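Local structure of prolyl endopeptidase (Myxococcus xanthus, 2BKL) at residues R442-F456 and K520-N534. The protein is a serine peptidase of the prolyl oligopeptidase family that probably cleaves oligopeptides after proline and, far less readily, after alanine. Residues are numbered along the deposited sequence; the frame is centred on the assembly and turned at random.
Sequences RDGNAPTLLYGYGGF and KYTQPKRLAIYGGSN. With ZAH (N-[(benzyloxy)carbonyl]-L-alanyl-L-proline), chain C.
Asn445 O is gripped side-on by Arg526, with NE at 2.8 Å and NH2 at 2.9 Å, and sits in the guanidinium plane. Pro447 CG packs over one face of that group. Ala446 O accepts from two hydroxyls: Thr522 OG1 nearly in line with the C=O, Thr448 OG1 from above the carbonyl plane. The Arg442 guanidinium stacks flat on the Tyr521 ring, planes 11° apart, a cation-pi contact; Arg442 NH2 bonds to Gln519 O and Tyr521 OH to Glu418. The strands pair in parallel; Ala528 N donates to Thr448 O at 2.8 Å. Leu449 CD1 meets Ala528 CB and Tyr530 CB on one face, Leu450 CD2 meets Ile529 CG2 on the other. Ser533 OG is covalently bound to ZAH C1, consistent with a nucleophile elbow after strand 527-532. Tyr453 OH donates to ZAH O2 at 2.7 Å. Asn534 N donates to ZAH O2 at 2.8 Å, an oxyanion-hole arrangement. With chi1 at 174°, Asn534 ND2 lies over the Tyr453 ring face that CB also touches, and donates to Gly454 O; OD1 bonds to Tyr578. In the alpha/beta-hydrolase sheet, strand 448-451 lies between 477-481 and 527-532, and helix 657-674 packs on Leu449, Ala528 and Tyr530.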
loop_
_atom_site.group_PDB
_atom_site.type_symbol
_atom_site.label_atom_id
_atom_site.label_comp_id
_atom_site.label_asym_id
_atom_site.label_seq_id
_atom_site.Cartn_x
_atom_site.Cartn_y
_atom_site.Cartn_z
ATOM N N ARG A 442 -8.720 -23.244 -22.802
ATOM C CA ARG A 442 -9.912 -22.678 -22.198
ATOM C C ARG A 442 -10.938 -23.773 -22.028
ATOM O O ARG A 442 -11.971 -23.807 -22.725
ATOM C CB ARG A 442 -10.470 -21.529 -23.049
ATOM C CG ARG A 442 -9.573 -20.316 -23.049
ATOM C CD ARG A 442 -9.703 -19.493 -21.802
ATOM N NE ARG A 442 -10.916 -18.714 -21.774
ATOM C CZ ARG A 442 -11.056 -17.518 -22.344
ATOM N NH1 ARG A 442 -10.065 -16.935 -23.011
ATOM N NH2 ARG A 442 -12.198 -16.877 -22.238
ATOM N N ASP A 443 -10.642 -24.656 -21.078
ATOM C CA ASP A 443 -11.387 -25.885 -20.837
ATOM C C ASP A 443 -12.084 -25.899 -19.491
ATOM O O ASP A 443 -12.588 -26.924 -19.063
ATOM C CB ASP A 443 -10.435 -27.088 -20.955
ATOM C CG ASP A 443 -9.355 -27.125 -19.872
ATOM O OD1 ASP A 443 -9.230 -26.193 -19.049
ATOM O OD2 ASP A 443 -8.538 -28.089 -19.773
ATOM N N GLY A 444 -12.105 -24.760 -18.799
ATOM C CA GLY A 444 -12.800 -24.690 -17.520
ATOM C C GLY A 444 -12.090 -25.363 -16.366
ATOM O O GLY A 444 -12.695 -25.654 -15.321
ATOM N N ASN A 445 -10.799 -25.599 -16.509
ATOM C CA ASN A 445 -10.093 -26.362 -15.501
ATOM C C ASN A 445 -8.717 -25.858 -15.112
ATOM O O ASN A 445 -8.014 -26.519 -14.354
ATOM C CB ASN A 445 -9.986 -27.816 -15.959
ATOM C CG ASN A 445 -9.670 -28.747 -14.823
ATOM O OD1 ASN A 445 -10.282 -28.672 -13.758
ATOM N ND2 ASN A 445 -8.703 -29.612 -15.030
ATOM N N ALA A 446 -8.332 -24.674 -15.573
ATOM C CA ALA A 446 -7.048 -24.113 -15.170
ATOM C C ALA A 446 -7.062 -23.688 -13.702
ATOM O O ALA A 446 -8.014 -23.043 -13.262
ATOM C CB ALA A 446 -6.721 -22.901 -16.035
ATOM N N PRO A 447 -6.010 -23.985 -12.957
ATOM C CA PRO A 447 -5.888 -23.466 -11.593
ATOM C C PRO A 447 -5.816 -21.946 -11.738
ATOM O O PRO A 447 -5.018 -21.437 -12.526
ATOM C CB PRO A 447 -4.548 -24.021 -11.104
ATOM C CG PRO A 447 -4.027 -24.847 -12.127
ATOM C CD PRO A 447 -4.833 -24.763 -13.373
ATOM N N THR A 448 -6.623 -21.236 -10.981
ATOM C CA THR A 448 -6.728 -19.800 -11.122
ATOM C C THR A 448 -6.603 -19.132 -9.779
ATOM O O THR A 448 -7.126 -19.624 -8.803
ATOM C CB THR A 448 -8.090 -19.489 -11.781
ATOM O OG1 THR A 448 -8.090 -20.046 -13.101
ATOM C CG2 THR A 448 -8.359 -17.989 -11.956
ATOM N N LEU A 449 -5.891 -18.021 -9.756
ATOM C CA LEU A 449 -5.703 -17.215 -8.561
ATOM C C LEU A 449 -6.235 -15.815 -8.862
ATOM O O LEU A 449 -5.742 -15.144 -9.759
ATOM C CB LEU A 449 -4.235 -17.143 -8.189
ATOM C CG LEU A 449 -3.834 -16.305 -6.978
ATOM C CD1 LEU A 449 -4.457 -16.797 -5.739
ATOM C CD2 LEU A 449 -2.309 -16.353 -6.863
ATOM N N LEU A 450 -7.228 -15.392 -8.113
ATOM C CA LEU A 450 -7.946 -14.135 -8.305
ATOM C C LEU A 450 -7.624 -13.226 -7.116
ATOM O O LEU A 450 -7.849 -13.604 -5.955
ATOM C CB LEU A 450 -9.459 -14.393 -8.394
ATOM C CG LEU A 450 -10.378 -13.177 -8.265
ATOM C CD1 LEU A 450 -10.127 -12.157 -9.400
ATOM C CD2 LEU A 450 -11.807 -13.605 -8.219
ATOM N N TYR A 451 -7.089 -12.066 -7.431
ATOM C CA TYR A 451 -6.609 -11.089 -6.465
ATOM C C TYR A 451 -7.458 -9.817 -6.524
ATOM O O TYR A 451 -7.856 -9.351 -7.598
ATOM C CB TYR A 451 -5.159 -10.750 -6.826
ATOM C CG TYR A 451 -4.437 -9.707 -6.009
ATOM C CD1 TYR A 451 -4.392 -9.803 -4.644
ATOM C CD2 TYR A 451 -3.696 -8.710 -6.627
ATOM C CE1 TYR A 451 -3.675 -8.876 -3.870
ATOM C CE2 TYR A 451 -2.968 -7.788 -5.876
ATOM C CZ TYR A 451 -3.021 -7.866 -4.488
ATOM O OH TYR A 451 -2.340 -6.965 -3.660
ATOM N N GLY A 452 -7.699 -9.236 -5.360
ATOM C CA GLY A 452 -8.387 -7.967 -5.266
ATOM C C GLY A 452 -8.052 -7.248 -3.974
ATOM O O GLY A 452 -7.415 -7.798 -3.093
ATOM N N TYR A 453 -8.461 -5.984 -3.900
ATOM C CA TYR A 453 -8.287 -5.173 -2.697
ATOM C C TYR A 453 -9.600 -4.465 -2.419
ATOM O O TYR A 453 -10.372 -4.935 -1.600
ATOM C CB TYR A 453 -7.108 -4.223 -2.859
ATOM C CG TYR A 453 -6.750 -3.394 -1.637
ATOM C CD1 TYR A 453 -6.027 -3.933 -0.594
ATOM C CD2 TYR A 453 -7.090 -2.063 -1.545
ATOM C CE1 TYR A 453 -5.654 -3.150 0.490
ATOM C CE2 TYR A 453 -6.743 -1.280 -0.446
ATOM C CZ TYR A 453 -6.040 -1.832 0.561
ATOM O OH TYR A 453 -5.667 -1.036 1.631
ATOM N N GLY A 454 -9.895 -3.387 -3.136
ATOM C CA GLY A 454 -11.213 -2.769 -3.102
ATOM C C GLY A 454 -11.403 -1.823 -1.940
ATOM O O GLY A 454 -12.153 -2.105 -1.020
ATOM N N GLY A 455 -10.724 -0.705 -1.991
ATOM C CA GLY A 455 -10.790 0.239 -0.902
ATOM C C GLY A 455 -9.714 1.276 -0.946
ATOM O O GLY A 455 -8.703 1.168 -1.648
ATOM N N PHE A 456 -9.952 2.334 -0.178
ATOM C CA PHE A 456 -8.970 3.348 0.134
ATOM C C PHE A 456 -8.425 4.099 -1.083
ATOM O O PHE A 456 -7.327 4.636 -1.040
ATOM C CB PHE A 456 -7.837 2.746 0.985
ATOM C CG PHE A 456 -8.319 2.218 2.291
ATOM C CD1 PHE A 456 -8.806 0.926 2.425
ATOM C CD2 PHE A 456 -8.382 3.081 3.419
ATOM C CE1 PHE A 456 -9.328 0.490 3.643
ATOM C CE2 PHE A 456 -8.873 2.638 4.629
ATOM C CZ PHE A 456 -9.342 1.346 4.754
ATOM N N LYS A 520 -14.827 -19.948 -18.978
ATOM C CA LYS A 520 -14.108 -21.209 -19.251
ATOM C C LYS A 520 -12.627 -21.158 -18.869
ATOM O O LYS A 520 -11.836 -21.955 -19.360
ATOM C CB LYS A 520 -14.309 -21.672 -20.701
ATOM C CG LYS A 520 -15.773 -21.845 -21.109
ATOM C CD LYS A 520 -16.481 -22.905 -20.303
ATOM C CE LYS A 520 -17.852 -23.232 -20.923
ATOM N NZ LYS A 520 -18.797 -23.801 -19.925
ATOM N N TYR A 521 -12.239 -20.262 -17.969
ATOM C CA TYR A 521 -10.895 -20.327 -17.431
ATOM C C TYR A 521 -10.791 -21.438 -16.404
ATOM O O TYR A 521 -9.797 -22.137 -16.345
ATOM C CB TYR A 521 -10.480 -19.017 -16.790
ATOM C CG TYR A 521 -10.374 -17.863 -17.758
ATOM C CD1 TYR A 521 -9.222 -17.672 -18.506
ATOM C CD2 TYR A 521 -11.411 -16.952 -17.907
ATOM C CE1 TYR A 521 -9.118 -16.617 -19.409
ATOM C CE2 TYR A 521 -11.313 -15.909 -18.808
ATOM C CZ TYR A 521 -10.153 -15.724 -19.521
ATOM O OH TYR A 521 -10.018 -14.671 -20.425
ATOM N N THR A 522 -11.815 -21.600 -15.598
ATOM C CA THR A 522 -11.684 -22.384 -14.375
ATOM C C THR A 522 -13.027 -22.892 -13.876
ATOM O O THR A 522 -14.071 -22.724 -14.523
ATOM C CB THR A 522 -10.940 -21.526 -13.334
ATOM O OG1 THR A 522 -10.504 -22.314 -12.219
ATOM C CG2 THR A 522 -11.782 -20.422 -12.759
ATOM N N GLN A 523 -12.998 -23.524 -12.718
ATOM C CA GLN A 523 -14.218 -23.963 -12.008
ATOM C C GLN A 523 -13.974 -23.728 -10.515
ATOM O O GLN A 523 -12.828 -23.541 -10.102
ATOM C CB GLN A 523 -14.558 -25.424 -12.291
ATOM C CG GLN A 523 -13.454 -26.381 -11.965
ATOM C CD GLN A 523 -13.852 -27.839 -12.162
ATOM O OE1 GLN A 523 -14.865 -28.275 -11.614
ATOM N NE2 GLN A 523 -13.071 -28.578 -12.927
ATOM N N PRO A 524 -15.033 -23.669 -9.703
ATOM C CA PRO A 524 -14.843 -23.346 -8.286
ATOM C C PRO A 524 -13.739 -24.154 -7.573
ATOM O O PRO A 524 -12.928 -23.571 -6.839
ATOM C CB PRO A 524 -16.230 -23.591 -7.700
ATOM C CG PRO A 524 -17.135 -23.247 -8.829
ATOM C CD PRO A 524 -16.471 -23.794 -10.036
ATOM N N LYS A 525 -13.670 -25.464 -7.789
ATOM C CA LYS A 525 -12.678 -26.291 -7.077
ATOM C C LYS A 525 -11.247 -26.062 -7.538
ATOM O O LYS A 525 -10.281 -26.584 -6.938
ATOM C CB LYS A 525 -13.016 -27.799 -7.151
ATOM C CG LYS A 525 -12.762 -28.459 -8.498
ATOM C CD LYS A 525 -13.229 -29.946 -8.518
ATOM C CE LYS A 525 -14.756 -30.113 -8.424
ATOM N NZ LYS A 525 -15.250 -31.377 -9.076
ATOM N N ARG A 526 -11.089 -25.278 -8.605
ATOM C CA ARG A 526 -9.790 -24.925 -9.118
ATOM C C ARG A 526 -9.504 -23.422 -8.976
ATOM O O ARG A 526 -8.514 -22.922 -9.528
ATOM C CB ARG A 526 -9.730 -25.302 -10.594
ATOM C CG ARG A 526 -9.865 -26.797 -10.850
ATOM C CD ARG A 526 -8.573 -27.540 -10.587
ATOM N NE ARG A 526 -7.745 -27.513 -11.782
ATOM C CZ ARG A 526 -6.580 -28.141 -11.921
ATOM N NH1 ARG A 526 -6.020 -28.766 -10.902
ATOM N NH2 ARG A 526 -5.952 -28.101 -13.086
ATOM N N LEU A 527 -10.335 -22.713 -8.217
ATOM C CA LEU A 527 -10.210 -21.270 -8.053
ATOM C C LEU A 527 -9.784 -20.903 -6.648
ATOM O O LEU A 527 -10.435 -21.275 -5.683
ATOM C CB LEU A 527 -11.551 -20.589 -8.374
ATOM C CG LEU A 527 -11.628 -19.066 -8.182
ATOM C CD1 LEU A 527 -10.654 -18.368 -9.091
ATOM C CD2 LEU A 527 -13.036 -18.549 -8.382
ATOM N N ALA A 528 -8.724 -20.128 -6.560
ATOM C CA ALA A 528 -8.262 -19.544 -5.289
ATOM C C ALA A 528 -8.403 -18.025 -5.333
ATOM O O ALA A 528 -8.277 -17.392 -6.388
ATOM C CB ALA A 528 -6.820 -19.922 -5.038
ATOM N N ILE A 529 -8.639 -17.442 -4.165
ATOM C CA ILE A 529 -8.619 -15.999 -3.985
ATOM C C ILE A 529 -7.571 -15.600 -2.988
ATOM O O ILE A 529 -7.284 -16.323 -2.035
ATOM C CB ILE A 529 -9.992 -15.452 -3.598
ATOM C CG1 ILE A 529 -10.592 -16.135 -2.358
ATOM C CG2 ILE A 529 -10.929 -15.512 -4.796
ATOM C CD1 ILE A 529 -11.860 -15.510 -1.867
ATOM N N TYR A 530 -6.988 -14.430 -3.216
ATOM C CA TYR A 530 -5.929 -13.865 -2.389
ATOM C C TYR A 530 -6.229 -12.399 -2.122
ATOM O O TYR A 530 -6.588 -11.658 -3.033
ATOM C CB TYR A 530 -4.523 -13.955 -3.052
ATOM C CG TYR A 530 -3.415 -13.312 -2.192
ATOM C CD1 TYR A 530 -3.253 -11.916 -2.139
ATOM C CD2 TYR A 530 -2.615 -14.052 -1.373
ATOM C CE1 TYR A 530 -2.295 -11.321 -1.329
ATOM C CE2 TYR A 530 -1.631 -13.458 -0.581
ATOM C CZ TYR A 530 -1.498 -12.107 -0.547
ATOM O OH TYR A 530 -0.509 -11.544 0.261
ATOM N N GLY A 531 -6.037 -11.992 -0.872
ATOM C CA GLY A 531 -6.023 -10.585 -0.548
ATOM C C GLY A 531 -5.290 -10.336 0.737
ATOM O O GLY A 531 -5.242 -11.207 1.583
ATOM N N GLY A 532 -4.766 -9.128 0.889
ATOM C CA GLY A 532 -4.127 -8.729 2.149
ATOM C C GLY A 532 -4.653 -7.420 2.765
ATOM O O GLY A 532 -4.954 -6.511 1.951
ATOM N N SER A 533 -4.761 -7.340 4.132
ATOM C CA SER A 533 -5.149 -6.129 4.879
ATOM C C SER A 533 -6.662 -5.782 4.656
ATOM O O SER A 533 -7.617 -6.639 5.157
ATOM C CB SER A 533 -4.191 -4.978 4.497
ATOM O OG SER A 533 -4.349 -3.870 5.397
ATOM N N ASN A 534 -7.020 -4.690 3.977
ATOM C CA ASN A 534 -8.378 -4.557 3.475
ATOM C C ASN A 534 -8.706 -5.660 2.447
ATOM O O ASN A 534 -9.875 -6.017 2.285
ATOM C CB ASN A 534 -8.488 -3.150 2.838
ATOM C CG ASN A 534 -9.793 -2.927 2.157
ATOM O OD1 ASN A 534 -10.823 -2.839 2.778
ATOM N ND2 ASN A 534 -9.756 -2.875 0.819
HETATM C C1 ZAH C . -4.331 -2.523 4.850
HETATM O O2 ZAH C . -5.313 -2.464 3.840
HETATM C C3 ZAH C . -4.558 -1.485 5.975
HETATM C C4 ZAH C . -5.873 -1.730 6.720
HETATM C C5 ZAH C . -6.931 -0.886 6.021
HETATM C C6 ZAH C . -6.208 0.244 5.337
HETATM N N7 ZAH C . -4.802 -0.108 5.490
HETATM C C8 ZAH C . -3.814 0.705 5.121
HETATM O O9 ZAH C . -2.575 0.320 5.368
HETATM C C10 ZAH C . -4.076 2.168 4.703
HETATM C C11 ZAH C . -4.404 2.070 3.213
HETATM N N14 ZAH C . -2.908 2.996 4.867
HETATM C C15 ZAH C . -2.514 3.395 6.054
HETATM O O16 ZAH C . -3.211 3.136 7.130
HETATM O O17 ZAH C . -1.308 4.165 6.142
HETATM C C18 ZAH C . -0.865 4.423 7.498
HETATM C C19 ZAH C . 0.560 4.984 7.539
HETATM C C20 ZAH C . 0.813 6.249 6.991
HETATM C C21 ZAH C . 2.108 6.767 7.012
HETATM C C22 ZAH C . 3.140 6.031 7.599
HETATM C C23 ZAH C . 2.888 4.780 8.169
HETATM C C24 ZAH C . 1.596 4.256 8.135
HETATM O O HOH W 1 -5.285 -7.294 -1.382
HETATM O O HOH W 2 -12.177 -4.967 0.714
#